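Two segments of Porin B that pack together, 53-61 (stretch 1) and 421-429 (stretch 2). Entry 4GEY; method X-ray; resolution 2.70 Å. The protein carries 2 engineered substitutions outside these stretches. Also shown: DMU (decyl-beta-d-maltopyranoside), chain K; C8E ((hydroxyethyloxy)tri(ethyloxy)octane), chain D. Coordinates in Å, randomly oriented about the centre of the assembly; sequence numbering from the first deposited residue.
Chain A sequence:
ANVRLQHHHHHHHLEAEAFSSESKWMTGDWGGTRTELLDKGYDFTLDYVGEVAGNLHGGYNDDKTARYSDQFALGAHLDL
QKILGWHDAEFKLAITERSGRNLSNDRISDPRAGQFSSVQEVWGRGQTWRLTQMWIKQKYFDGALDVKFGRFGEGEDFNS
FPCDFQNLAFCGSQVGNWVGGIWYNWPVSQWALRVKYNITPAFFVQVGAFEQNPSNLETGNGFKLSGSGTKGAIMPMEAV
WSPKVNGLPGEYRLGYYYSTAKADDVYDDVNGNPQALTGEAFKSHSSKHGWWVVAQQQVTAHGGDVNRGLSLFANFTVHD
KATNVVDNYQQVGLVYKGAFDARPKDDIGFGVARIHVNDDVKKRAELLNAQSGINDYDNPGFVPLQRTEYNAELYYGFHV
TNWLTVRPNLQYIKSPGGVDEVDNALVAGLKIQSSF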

# COMPACT_ATOMS: atom_id res chain seq x y z
N ALA A 53 10.01 -11.69 -9.09
CA ALA A 53 9.91 -12.68 -8.01
C ALA A 53 9.94 -14.11 -8.53
O ALA A 53 9.30 -14.45 -9.53
CB ALA A 53 8.67 -12.44 -7.19
N GLY A 54 10.71 -14.95 -7.84
CA GLY A 54 10.80 -16.35 -8.21
C GLY A 54 10.80 -17.21 -6.97
O GLY A 54 11.47 -16.90 -6.00
N ASN A 55 10.03 -18.30 -7.00
CA ASN A 55 9.96 -19.19 -5.85
C ASN A 55 11.18 -20.09 -5.78
O ASN A 55 11.61 -20.64 -6.79
CB ASN A 55 8.66 -20.01 -5.87
CG ASN A 55 8.48 -20.80 -7.15
OD1 ASN A 55 8.72 -20.29 -8.26
ND2 ASN A 55 8.04 -22.05 -7.01
N LEU A 56 11.75 -20.19 -4.58
CA LEU A 56 12.94 -21.00 -4.37
C LEU A 56 12.60 -22.29 -3.63
O LEU A 56 13.27 -23.32 -3.82
CB LEU A 56 13.99 -20.21 -3.58
CG LEU A 56 14.56 -18.99 -4.31
CD1 LEU A 56 15.25 -18.08 -3.32
CD2 LEU A 56 15.52 -19.44 -5.37
N HIS A 57 11.56 -22.22 -2.80
CA HIS A 57 11.18 -23.35 -1.97
C HIS A 57 9.78 -23.17 -1.37
O HIS A 57 9.43 -22.08 -0.92
CB HIS A 57 12.22 -23.53 -0.87
CG HIS A 57 11.95 -24.68 0.04
ND1 HIS A 57 12.54 -25.92 -0.13
CD2 HIS A 57 11.16 -24.79 1.14
CE1 HIS A 57 12.12 -26.74 0.82
NE2 HIS A 57 11.28 -26.08 1.60
N GLY A 58 8.97 -24.23 -1.38
CA GLY A 58 7.69 -24.24 -0.67
C GLY A 58 6.55 -23.55 -1.38
O GLY A 58 6.54 -23.44 -2.60
N GLY A 59 5.57 -23.09 -0.61
CA GLY A 59 4.35 -22.53 -1.17
C GLY A 59 3.49 -23.60 -1.83
O GLY A 59 3.89 -24.77 -1.90
N TYR A 60 2.31 -23.23 -2.32
CA TYR A 60 1.35 -24.23 -2.78
C TYR A 60 1.91 -25.09 -3.90
O TYR A 60 1.76 -26.31 -3.88
CB TYR A 60 0.02 -23.60 -3.22
CG TYR A 60 -0.97 -24.65 -3.65
CD1 TYR A 60 -1.73 -25.35 -2.71
CD2 TYR A 60 -1.13 -24.98 -4.99
CE1 TYR A 60 -2.63 -26.34 -3.10
CE2 TYR A 60 -2.01 -25.97 -5.39
CZ TYR A 60 -2.76 -26.65 -4.44
OH TYR A 60 -3.64 -27.62 -4.85
N ASN A 61 2.53 -24.43 -4.87
CA ASN A 61 3.05 -25.07 -6.08
C ASN A 61 4.56 -24.86 -6.13
O ASN A 61 5.03 -23.73 -6.23
CB ASN A 61 2.38 -24.45 -7.29
CG ASN A 61 2.83 -25.05 -8.58
OD1 ASN A 61 3.90 -25.68 -8.67
ND2 ASN A 61 2.03 -24.85 -9.62
N GLU A 421 -1.86 -25.50 5.83
CA GLU A 421 -1.60 -26.66 5.00
C GLU A 421 -0.69 -26.33 3.81
O GLU A 421 -0.28 -27.23 3.08
CB GLU A 421 -2.91 -27.31 4.53
CG GLU A 421 -3.67 -28.05 5.65
CD GLU A 421 -4.13 -27.13 6.79
OE1 GLU A 421 -4.47 -25.95 6.52
OE2 GLU A 421 -4.13 -27.58 7.97
N VAL A 422 -0.36 -25.06 3.64
CA VAL A 422 0.52 -24.64 2.56
C VAL A 422 1.90 -24.44 3.15
O VAL A 422 2.06 -23.72 4.13
CB VAL A 422 0.05 -23.31 1.90
CG1 VAL A 422 1.10 -22.80 0.93
CG2 VAL A 422 -1.29 -23.48 1.19
N ASP A 423 2.91 -25.09 2.56
CA ASP A 423 4.27 -25.03 3.09
C ASP A 423 4.83 -23.62 3.04
O ASP A 423 4.46 -22.83 2.16
CB ASP A 423 5.18 -25.97 2.33
CG ASP A 423 4.78 -27.41 2.46
OD1 ASP A 423 4.24 -27.78 3.53
OD2 ASP A 423 5.00 -28.17 1.50
N ASN A 424 5.70 -23.30 3.99
CA ASN A 424 6.38 -22.01 4.01
C ASN A 424 7.03 -21.76 2.66
O ASN A 424 7.58 -22.68 2.06
CB ASN A 424 7.47 -21.98 5.10
CG ASN A 424 6.90 -22.12 6.49
OD1 ASN A 424 5.70 -22.30 6.67
ND2 ASN A 424 7.78 -22.06 7.49
N ALA A 425 6.96 -20.52 2.18
CA ALA A 425 7.53 -20.18 0.89
C ALA A 425 8.79 -19.33 1.05
O ALA A 425 8.81 -18.37 1.83
CB ALA A 425 6.51 -19.45 0.04
N LEU A 426 9.84 -19.69 0.30
CA LEU A 426 11.03 -18.84 0.20
C LEU A 426 11.06 -18.23 -1.19
O LEU A 426 11.09 -18.95 -2.19
CB LEU A 426 12.30 -19.64 0.44
CG LEU A 426 13.61 -18.85 0.55
CD1 LEU A 426 13.55 -17.99 1.77
CD2 LEU A 426 14.79 -19.77 0.63
N VAL A 427 11.04 -16.90 -1.25
CA VAL A 427 10.97 -16.21 -2.52
C VAL A 427 12.17 -15.27 -2.70
O VAL A 427 12.59 -14.59 -1.77
CB VAL A 427 9.65 -15.42 -2.64
CG1 VAL A 427 9.62 -14.56 -3.91
CG2 VAL A 427 8.44 -16.37 -2.60
N ALA A 428 12.73 -15.28 -3.91
CA ALA A 428 13.78 -14.35 -4.28
C ALA A 428 13.16 -13.20 -5.07
O ALA A 428 12.40 -13.42 -6.02
CB ALA A 428 14.82 -15.05 -5.11
N GLY A 429 13.48 -11.97 -4.66
CA GLY A 429 12.96 -10.81 -5.35
C GLY A 429 14.06 -9.87 -5.80
O GLY A 429 15.17 -9.91 -5.28
C1 DMU K . 5.72 -23.98 9.97
C2 DMU K . 4.72 -24.88 10.45
C3 DMU K . 5.25 -26.07 11.14
C4 DMU K . 6.33 -25.74 12.19
O5 DMU K . 7.18 -24.51 11.77
C6 DMU K . 6.52 -23.45 11.04
O7 DMU K . 4.21 -26.78 11.84
O16 DMU K . 7.52 -22.55 10.55
C18 DMU K . 8.26 -21.75 11.46
C19 DMU K . 9.63 -21.17 11.00
C22 DMU K . 10.11 -19.79 11.58
C25 DMU K . 11.37 -19.16 10.99
C28 DMU K . 11.45 -17.64 10.92
C31 DMU K . 12.60 -16.96 10.17
C34 DMU K . 12.63 -15.45 10.07
O49 DMU K . 5.04 -22.90 9.22
O55 DMU K . 3.80 -25.23 9.35
C57 DMU K . 7.14 -26.80 12.43
O61 DMU K . 7.82 -26.79 13.64
C5 DMU K . 2.96 -28.72 12.18
C7 DMU K . 3.71 -29.53 13.08
C8 DMU K . 4.47 -30.58 12.38
C9 DMU K . 5.52 -30.02 11.36
O1 DMU K . 5.04 -28.65 10.83
C10 DMU K . 3.82 -27.99 11.26
O2 DMU K . 5.12 -31.38 13.32
O3 DMU K . 2.07 -27.79 12.91
O4 DMU K . 2.78 -30.13 14.01
C11 DMU K . 5.71 -30.82 10.33
O6 DMU K . 6.03 -32.14 10.60
C1 C8E D . 18.00 -11.39 -5.81
C2 C8E D . 17.77 -12.47 -4.76
C3 C8E D . 18.98 -12.59 -3.84
C4 C8E D . 18.55 -12.32 -2.40
C5 C8E D . 19.01 -10.95 -1.89
C6 C8E D . 19.77 -11.02 -0.56
C7 C8E D . 19.52 -9.79 0.31
C8 C8E D . 19.91 -10.07 1.76
O9 C8E D . 21.19 -9.56 2.09
C10 C8E D . 21.19 -8.60 3.14
C11 C8E D . 22.48 -8.68 3.98
O12 C8E D . 23.67 -8.55 3.22
C13 C8E D . 24.70 -7.84 3.91
C14 C8E D . 25.71 -7.20 2.95
O15 C8E D . 26.99 -7.06 3.55
C16 C8E D . 27.50 -5.74 3.51
C17 C8E D . 28.81 -5.64 2.72
O18 C8E D . 29.29 -4.30 2.69
C19 C8E D . 30.54 -4.09 3.32
C20 C8E D . 31.23 -2.90 2.66
O21 C8E D . 32.62 -3.08 2.57

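Two strands of Porin B, one running through Ala 53 to Asn 55 and the other through Leu 426 to Gly 429, pair antiparallel, although residues that touch are at least 362 positions apart in the sequence. Together the two stretches bury 586 Å², and Leu 426, Leu 56, Ala 428 and Gly 59 contribute most to it.

Leu 426, with the largest covered area, lies at a beta bulge. Up to Asn 55, which faces Val 427, the pairing is regular: Gly 54 and Ala 428 form a hydrogen-bonded pair, Gly 54 N to Ala 428 O and Ala 428 N to Gly 54 O both measuring 2.9 Å. The register then shifts by one, and His 57 rather than Leu 56 pairs with Leu 426. The carbonyl of Leu 426 consequently receives two amides, Leu 56 N at 2.8 Å from Leu 426 O and, weakly, His 57 N at 3.4 Å from the same oxygen. The return bond, from Leu 426 N to His 57 O, is short at 2.7 Å.

As the extra residue of the bulge, Leu 56 directs its CA-to-CB bond toward the opposing strand. Its CD1 lies 3.5 Å from Ala 428 CB and 4.3 Å from Leu 426 CG, an apolar cluster of side chains whose contacts are purely van der Waals. On the face that carries Ala 53, Asn 55 and Val 427, opposite the one carrying Leu 426, His 57 and Ala 428, Ala 53 CB meets Val 427 CG1 at 4.0 Å.

Beyond the bulge, glycines allow close backbone approach. Gly 58 has positive phi, and its CA makes a CH···O contact of 3.1 Å with Asn 424 O; a CB there would fall 1.7 Å from that oxygen. Gly 59, also at positive phi, donates from N to Asp 423 O at 3.0 Å. Val 422 closes this end, its CG2 lying 4.3 Å from Tyr 60 CD1, at the ring edge.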